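Local coordinates for ThiJ/pfpI family protein (Bacillus anthracis, PDB 3EFE), which is of unconfirmed function but belongs to the DJ-1/PfpI family, whose members include both chaperones and hydrolytic enzymes such as peptidases, at residues A26-G31 against K178-F183; N160-S165 against L170-E175. One frame throughout, in Å; residues are numbered along the deposited sequence.

Overall arrangement
Both contacts use helix 169-179. Contact 2 packs its first half, residues 170-175, on strand 161-164 of the central sheet. Contact 1 follows where the helix ends and sets the chain just after it, I180 to F183, against the last turn of helix 18-30 near the start of the chain. The segments 170-175 and 178-183 nearly adjoin in sequence, and the contact centres are about 13 Å apart. Contact 2 is the more central, about 6 Å from the centre of the chain against about 12 Å for contact 1. Contact 2 is local, while contact 1 closes a span of 146 residues that encloses it. Both are buried, and both are apolar.

Contact 1 of 2, residues A26-G31 against K178-F183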
ATOM      1  N   ALA D  26      -4.465   2.634  -6.701  1.00 31.59           N
ATOM      2  CA  ALA D  26      -4.923   3.960  -6.349  1.00 29.91           C
ATOM      3  C   ALA D  26      -4.745   4.906  -7.513  1.00 29.61           C
ATOM      4  O   ALA D  26      -5.561   5.781  -7.800  1.00 31.82           O
ATOM      5  CB  ALA D  26      -4.150   4.422  -5.095  1.00 28.54           C
ATOM      6  N   GLU D  27      -3.663   4.784  -8.227  1.00 31.18           N
ATOM      7  CA  GLU D  27      -3.411   5.712  -9.346  1.00 31.17           C
ATOM      8  C   GLU D  27      -4.315   5.403 -10.560  1.00 30.78           C
ATOM      9  O   GLU D  27      -4.778   6.300 -11.265  1.00 32.75           O
ATOM     10  CB  GLU D  27      -1.939   5.628  -9.761  1.00 31.66           C
ATOM     11  CG  GLU D  27      -0.966   6.198  -8.769  1.00 35.15           C
ATOM     12  CD  GLU D  27      -1.252   7.640  -8.368  1.00 32.57           C
ATOM     13  OE1 GLU D  27      -2.123   8.294  -8.979  1.00 42.89           O
ATOM     14  OE2 GLU D  27      -0.584   8.130  -7.440  1.00 32.98           O
ATOM     15  N   LEU D  28      -4.530   4.118 -10.777  1.00 30.36           N
ATOM     16  CA  LEU D  28      -5.384   3.587 -11.817  1.00 30.62           C
ATOM     17  C   LEU D  28      -6.838   3.909 -11.556  1.00 29.94           C
ATOM     18  O   LEU D  28      -7.479   4.583 -12.315  1.00 28.20           O
ATOM     19  CB  LEU D  28      -5.187   2.061 -11.921  1.00 30.28           C
ATOM     20  CG  LEU D  28      -3.893   1.680 -12.644  1.00 31.34           C
ATOM     21  CD1 LEU D  28      -3.737   0.210 -12.574  1.00 29.30           C
ATOM     22  CD2 LEU D  28      -3.916   2.218 -14.104  1.00 33.95           C
ATOM     23  N   ASN D  29      -7.324   3.472 -10.416  1.00 30.65           N
ATOM     24  CA  ASN D  29      -8.737   3.661 -10.127  1.00 31.28           C
ATOM     25  C   ASN D  29      -9.131   5.170 -10.024  1.00 30.83           C
ATOM     26  O   ASN D  29     -10.229   5.562 -10.380  1.00 30.79           O
ATOM     27  CB  ASN D  29      -9.118   2.798  -8.899  1.00 29.74           C
ATOM     28  CG  ASN D  29     -10.586   2.697  -8.675  1.00 31.09           C
ATOM     29  OD1 ASN D  29     -11.147   3.273  -7.725  1.00 28.65           O
ATOM     30  ND2 ASN D  29     -11.228   1.906  -9.489  1.00 32.82           N
ATOM     31  N   SER D  30      -8.246   6.022  -9.522  1.00 31.51           N
ATOM     32  CA  SER D  30      -8.553   7.444  -9.496  1.00 30.67           C
ATOM     33  C   SER D  30      -8.355   8.192 -10.836  1.00 31.47           C
ATOM     34  O   SER D  30      -9.043   9.199 -11.076  1.00 32.96           O
ATOM     35  CB  SER D  30      -7.706   8.159  -8.428  1.00 31.72           C
ATOM     36  OG  SER D  30      -6.355   8.162  -8.767  1.00 29.18           O
ATOM     37  N   GLY D  31      -7.367   7.770 -11.625  1.00 30.11           N
ATOM     38  CA  GLY D  31      -6.989   8.423 -12.813  1.00 28.88           C
ATOM     39  C   GLY D  31      -6.421   9.791 -12.577  1.00 29.18           C
ATOM     40  O   GLY D  31      -6.252  10.593 -13.566  1.00 30.31           O
ATOM     41  N   LYS D 178       3.569   2.584 -17.101  1.00 38.61           N
ATOM     42  CA  LYS D 178       4.260   2.791 -18.333  1.00 39.25           C
ATOM     43  C   LYS D 178       3.828   1.797 -19.395  1.00 40.08           C
ATOM     44  O   LYS D 178       3.550   2.189 -20.468  1.00 40.36           O
ATOM     45  CB  LYS D 178       5.735   2.634 -18.082  1.00 40.19           C
ATOM     46  CG  LYS D 178       6.655   3.017 -19.215  1.00 39.28           C
ATOM     47  CD  LYS D 178       8.042   3.044 -18.555  1.00 42.09           C
ATOM     48  CE  LYS D 178       9.160   3.401 -19.491  1.00 47.23           C
ATOM     49  NZ  LYS D 178       9.443   2.240 -20.460  1.00 53.31           N
ATOM     50  N   LYS D 179       3.751   0.515 -19.090  1.00 40.72           N
ATOM     51  CA  LYS D 179       3.312  -0.463 -20.093  1.00 40.34           C
ATOM     52  C   LYS D 179       1.960  -0.071 -20.654  1.00 40.16           C
ATOM     53  O   LYS D 179       1.807  -0.083 -21.827  1.00 39.84           O
ATOM     54  CB  LYS D 179       3.272  -1.914 -19.502  1.00 40.66           C
ATOM     55  CG  LYS D 179       2.876  -3.075 -20.464  1.00 41.08           C
ATOM     56  CD  LYS D 179       3.923  -3.333 -21.586  1.00 44.71           C
ATOM     57  CE  LYS D 179       3.267  -3.654 -23.045  1.00 47.30           C
ATOM     58  NZ  LYS D 179       4.268  -3.831 -24.279  1.00 47.37           N
ATOM     59  N   ILE D 180       0.968   0.253 -19.812  1.00 40.89           N
ATOM     60  CA  ILE D 180      -0.393   0.577 -20.291  1.00 40.36           C
ATOM     61  C   ILE D 180      -0.625   2.014 -20.806  1.00 40.07           C
ATOM     62  O   ILE D 180      -1.743   2.367 -21.263  1.00 40.02           O
ATOM     63  CB  ILE D 180      -1.472   0.179 -19.244  1.00 41.88           C
ATOM     64  CG1 ILE D 180      -1.486   1.106 -18.010  1.00 41.74           C
ATOM     65  CG2 ILE D 180      -1.269  -1.318 -18.785  1.00 43.56           C
ATOM     66  CD1 ILE D 180      -2.730   0.953 -17.221  1.00 39.69           C
ATOM     67  N   ASP D 181       0.421   2.836 -20.711  1.00 39.33           N
ATOM     68  CA  ASP D 181       0.507   4.149 -21.369  1.00 38.87           C
ATOM     69  C   ASP D 181      -0.617   5.135 -20.993  1.00 38.44           C
ATOM     70  O   ASP D 181      -1.327   5.717 -21.846  1.00 39.17           O
ATOM     71  CB  ASP D 181       0.596   3.975 -22.876  1.00 40.01           C
ATOM     72  CG  ASP D 181       1.205   5.198 -23.560  1.00 40.45           C
ATOM     73  OD1 ASP D 181       2.196   5.717 -22.997  1.00 44.40           O
ATOM     74  OD2 ASP D 181       0.703   5.622 -24.633  1.00 41.47           O
ATOM     75  N   VAL D 182      -0.729   5.328 -19.686  1.00 36.83           N
ATOM     76  CA  VAL D 182      -1.839   5.960 -19.033  1.00 35.61           C
ATOM     77  C   VAL D 182      -1.415   7.358 -18.475  1.00 35.50           C
ATOM     78  O   VAL D 182      -2.197   8.261 -18.369  1.00 34.55           O
ATOM     79  CB  VAL D 182      -2.341   4.918 -18.063  1.00 34.87           C
ATOM     80  CG1 VAL D 182      -1.650   5.002 -16.684  1.00 32.97           C
ATOM     81  CG2 VAL D 182      -3.815   4.824 -18.087  1.00 32.31           C
ATOM     82  N   PHE D 183      -0.131   7.530 -18.219  1.00 36.21           N
ATOM     83  CA  PHE D 183       0.480   8.785 -17.831  1.00 36.26           C
ATOM     84  C   PHE D 183       1.297   9.181 -19.035  1.00 36.21           C
ATOM     85  O   PHE D 183       1.615   8.346 -19.843  1.00 35.68           O
ATOM     86  CB  PHE D 183       1.493   8.621 -16.652  1.00 34.90           C
ATOM     87  CG  PHE D 183       0.888   8.433 -15.265  1.00 34.04           C
ATOM     88  CD1 PHE D 183      -0.349   7.874 -15.060  1.00 32.94           C
ATOM     89  CD2 PHE D 183       1.650   8.749 -14.134  1.00 31.81           C
ATOM     90  CE1 PHE D 183      -0.812   7.666 -13.747  1.00 33.27           C
ATOM     91  CE2 PHE D 183       1.188   8.560 -12.868  1.00 31.83           C
ATOM     92  CZ  PHE D 183      -0.030   8.034 -12.658  1.00 32.58           C
TER
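L28 and I180 meet through their end methyls. L28 CD2 lies 3.6 Å from I180 CD1, and the two side chains cross at a slant. L28 CD2 also approaches V182 CG1, at 4.4 Å. I180 CG1 stands between the backbone N and the carbonyl carbon (chi1 72°), which turns CD1 to the leucine. F183 makes a separate touch, with E27. F183 CZ comes to 4.2 Å from E27 CB, obliquely to the ring. E27 meets the ring through its aliphatic CB. Its carboxylate turns elsewhere, to a salt bridge with R32 and a weak hydrogen bond with W191.

Both segments lie at or just past a helix end. Helix 169-179 closes with a Schellman motif at D181, whose phi is positive; D181 N bonds back to K178 O. The chain turns there, and V182 and F183 follow on the side of helix 18-30. That helix ends at G31, also with positive phi. In its last turn A26 O accepts two donors, S30 N at 3.2 Å and S30 OG at 2.7 Å, the hydroxyl lying in the carbonyl plane.

The contact thus joins the C-terminal end of helix 18-30 to the chain that leaves helix 169-179. L177, on helix 169-179, touches both L28 and V182. V43 of strand 43-47 lies against L28, and L188 of helix 185-197 against F183. Beyond A26, W19 of the second subunit packs on helix 18-30.

Contact 2 of 2, residues N160-S165 against L170-E175; sequences NLVTAS and LEFAME
F172 and V162 have the most surface buried by this contact, with A164 next. F172 meets A164 closely. A164 CB is 3.6 Å from F172 CD1 and 3.7 Å from F172 CB, so the small methyl rests where the ring joins its chain. It sees the ring obliquely. F172 CG is anti to the backbone N (chi1 -180°), which carries the ring from the flank of the helix across to the strand. A164 is small, consistent with the close approach of the backbones: A164 CA and F172 CA are 5.7 Å apart.

V162 lies two residues earlier on the same side of the strand, with T163 between them pointing away. Its CG1 reaches E175 CB at 3.7 Å and the ring atom F172 CD1 at 4.2 Å. That methyl touches both residues, which lie about one helical turn apart. The side chains of V162 and E175 cross at about a right angle. E175 touches the valine through CB; its chain then bends at chi2 and leads the carboxylate away from the strand. The interface is apolar on both sides.

Strand 161-164 and the helix segment run almost antiparallel, at 172°, with axes 8.5 Å apart at the closest. This is the beta-alpha step of a layered alpha/beta fold: the chain leaves the strand, turns, and comes back as a helix lying over it. The F172 ring extends to A109 and I111 of the adjacent strand 107-111. E175 also lies on A155 and S157 of strand 155-158, the other neighbour of strand 161-164. Helix 185-197 packs on the helix from another side, through W191 against L170 and A173.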
ATOM      1  N   ASN D 160       4.058  -8.199 -22.529  1.00 41.57           N
ATOM      2  CA  ASN D 160       2.838  -7.967 -21.748  1.00 41.08           C
ATOM      3  C   ASN D 160       2.902  -8.609 -20.351  1.00 40.53           C
ATOM      4  O   ASN D 160       1.868  -8.986 -19.785  1.00 39.78           O
ATOM      5  CB  ASN D 160       1.619  -8.513 -22.516  1.00 40.85           C
ATOM      6  CG  ASN D 160       1.656 -10.048 -22.682  1.00 42.21           C
ATOM      7  OD1 ASN D 160       2.700 -10.623 -23.047  1.00 38.25           O
ATOM      8  ND2 ASN D 160       0.524 -10.709 -22.406  1.00 40.61           N
ATOM      9  N   LEU D 161       4.128  -8.766 -19.830  1.00 39.78           N
ATOM     10  CA  LEU D 161       4.353  -9.268 -18.479  1.00 39.31           C
ATOM     11  C   LEU D 161       5.239  -8.287 -17.703  1.00 39.40           C
ATOM     12  O   LEU D 161       6.290  -7.854 -18.183  1.00 39.21           O
ATOM     13  CB  LEU D 161       5.026 -10.632 -18.513  1.00 40.12           C
ATOM     14  CG  LEU D 161       5.446 -11.200 -17.148  1.00 38.95           C
ATOM     15  CD1 LEU D 161       4.257 -11.894 -16.435  1.00 35.24           C
ATOM     16  CD2 LEU D 161       6.625 -12.139 -17.327  1.00 37.47           C
ATOM     17  N   VAL D 162       4.797  -7.932 -16.501  1.00 38.82           N
ATOM     18  CA  VAL D 162       5.636  -7.192 -15.559  1.00 37.63           C
ATOM     19  C   VAL D 162       5.762  -8.062 -14.289  1.00 36.23           C
ATOM     20  O   VAL D 162       4.776  -8.555 -13.761  1.00 35.88           O
ATOM     21  CB  VAL D 162       5.054  -5.749 -15.256  1.00 37.64           C
ATOM     22  CG1 VAL D 162       5.937  -5.021 -14.310  1.00 35.69           C
ATOM     23  CG2 VAL D 162       4.901  -4.952 -16.558  1.00 38.91           C
ATOM     24  N   THR D 163       6.995  -8.288 -13.855  1.00 35.92           N
ATOM     25  CA  THR D 163       7.299  -8.964 -12.568  1.00 35.12           C
ATOM     26  C   THR D 163       8.132  -8.014 -11.671  1.00 34.72           C
ATOM     27  O   THR D 163       8.853  -7.122 -12.144  1.00 34.53           O
ATOM     28  CB  THR D 163       8.057 -10.242 -12.769  1.00 33.99           C
ATOM     29  OG1 THR D 163       9.123  -9.972 -13.674  1.00 33.76           O
ATOM     30  CG2 THR D 163       7.143 -11.345 -13.285  1.00 33.21           C
ATOM     31  N   ALA D 164       8.034  -8.217 -10.377  1.00 33.61           N
ATOM     32  CA  ALA D 164       8.797  -7.381  -9.472  1.00 33.44           C
ATOM     33  C   ALA D 164       9.022  -8.100  -8.163  1.00 31.95           C
ATOM     34  O   ALA D 164       8.253  -8.961  -7.762  1.00 33.54           O
ATOM     35  CB  ALA D 164       8.042  -6.040  -9.203  1.00 31.91           C
ATOM     36  N   SER D 165      10.043  -7.678  -7.470  1.00 30.90           N
ATOM     37  CA  SER D 165      10.171  -7.980  -6.076  1.00 32.40           C
ATOM     38  C   SER D 165       9.105  -7.307  -5.183  1.00 32.70           C
ATOM     39  O   SER D 165       8.713  -6.217  -5.482  1.00 33.46           O
ATOM     40  CB  SER D 165      11.570  -7.564  -5.593  1.00 32.97           C
ATOM     41  OG  SER D 165      11.794  -8.121  -4.327  1.00 36.19           O
ATOM     42  N   LEU D 170       6.771   0.632  -5.836  1.00 34.08           N
ATOM     43  CA  LEU D 170       6.772   1.877  -6.649  1.00 32.87           C
ATOM     44  C   LEU D 170       7.277   1.597  -8.009  1.00 33.14           C
ATOM     45  O   LEU D 170       6.740   2.139  -9.007  1.00 34.26           O
ATOM     46  CB  LEU D 170       7.740   2.903  -6.097  1.00 33.32           C
ATOM     47  CG  LEU D 170       7.360   4.218  -5.427  1.00 37.89           C
ATOM     48  CD1 LEU D 170       8.612   5.169  -5.291  1.00 37.42           C
ATOM     49  CD2 LEU D 170       6.193   4.893  -6.175  1.00 32.86           C
ATOM     50  N   GLU D 171       8.392   0.850  -8.059  1.00 31.84           N
ATOM     51  CA  GLU D 171       8.975   0.400  -9.315  1.00 32.46           C
ATOM     52  C   GLU D 171       7.997  -0.498 -10.108  1.00 31.89           C
ATOM     53  O   GLU D 171       7.877  -0.363 -11.339  1.00 31.58           O
ATOM     54  CB  GLU D 171      10.299  -0.404  -9.072  1.00 32.65           C
ATOM     55  CG  GLU D 171      11.454   0.434  -8.755  1.00 32.53           C
ATOM     56  CD  GLU D 171      11.438   0.966  -7.331  1.00 39.34           C
ATOM     57  OE1 GLU D 171      10.682   0.445  -6.411  1.00 38.74           O
ATOM     58  OE2 GLU D 171      12.244   1.918  -7.145  1.00 39.35           O
ATOM     59  N   PHE D 172       7.383  -1.450  -9.394  1.00 31.13           N
ATOM     60  CA  PHE D 172       6.305  -2.276  -9.925  1.00 31.65           C
ATOM     61  C   PHE D 172       5.214  -1.402 -10.545  1.00 32.16           C
ATOM     62  O   PHE D 172       4.821  -1.621 -11.685  1.00 33.68           O
ATOM     63  CB  PHE D 172       5.763  -3.179  -8.832  1.00 30.23           C
ATOM     64  CG  PHE D 172       4.611  -4.114  -9.259  1.00 30.21           C
ATOM     65  CD1 PHE D 172       4.794  -5.075 -10.263  1.00 28.59           C
ATOM     66  CD2 PHE D 172       3.377  -4.042  -8.640  1.00 27.88           C
ATOM     67  CE1 PHE D 172       3.777  -5.935 -10.591  1.00 28.44           C
ATOM     68  CE2 PHE D 172       2.333  -4.883  -9.016  1.00 28.81           C
ATOM     69  CZ  PHE D 172       2.557  -5.877  -9.934  1.00 28.25           C
ATOM     70  N   ALA D 173       4.753  -0.414  -9.807  1.00 33.66           N
ATOM     71  CA  ALA D 173       3.628   0.473 -10.221  1.00 34.03           C
ATOM     72  C   ALA D 173       4.036   1.307 -11.429  1.00 35.21           C
ATOM     73  O   ALA D 173       3.282   1.480 -12.367  1.00 34.80           O
ATOM     74  CB  ALA D 173       3.186   1.378  -9.041  1.00 32.58           C
ATOM     75  N   MET D 174       5.274   1.774 -11.401  1.00 36.71           N
ATOM     76  CA  MET D 174       5.843   2.545 -12.467  1.00 36.23           C
ATOM     77  C   MET D 174       5.909   1.795 -13.763  1.00 36.15           C
ATOM     78  O   MET D 174       5.583   2.335 -14.796  1.00 36.19           O
ATOM     79  CB  MET D 174       7.236   3.051 -12.057  1.00 35.76           C
ATOM     80  CG  MET D 174       7.768   4.201 -12.965  1.00 39.04           C
ATOM     81  SD  MET D 174       9.192   3.695 -13.881  1.00 41.50           S
ATOM     82  CE  MET D 174       8.620   2.407 -14.917  1.00 39.91           C
ATOM     83  N   GLU D 175       6.360   0.553 -13.726  1.00 36.41           N
ATOM     84  CA  GLU D 175       6.453  -0.279 -14.918  1.00 36.13           C
ATOM     85  C   GLU D 175       5.092  -0.638 -15.451  1.00 35.11           C
ATOM     86  O   GLU D 175       4.923  -0.647 -16.650  1.00 36.30           O
ATOM     87  CB  GLU D 175       7.260  -1.619 -14.629  1.00 38.21           C
ATOM     88  CG  GLU D 175       8.783  -1.463 -14.284  1.00 38.60           C
ATOM     89  CD  GLU D 175       9.601  -0.903 -15.430  1.00 43.49           C
ATOM     90  OE1 GLU D 175       9.051  -0.783 -16.557  1.00 47.31           O
ATOM     91  OE2 GLU D 175      10.787  -0.538 -15.194  1.00 46.55           O
TER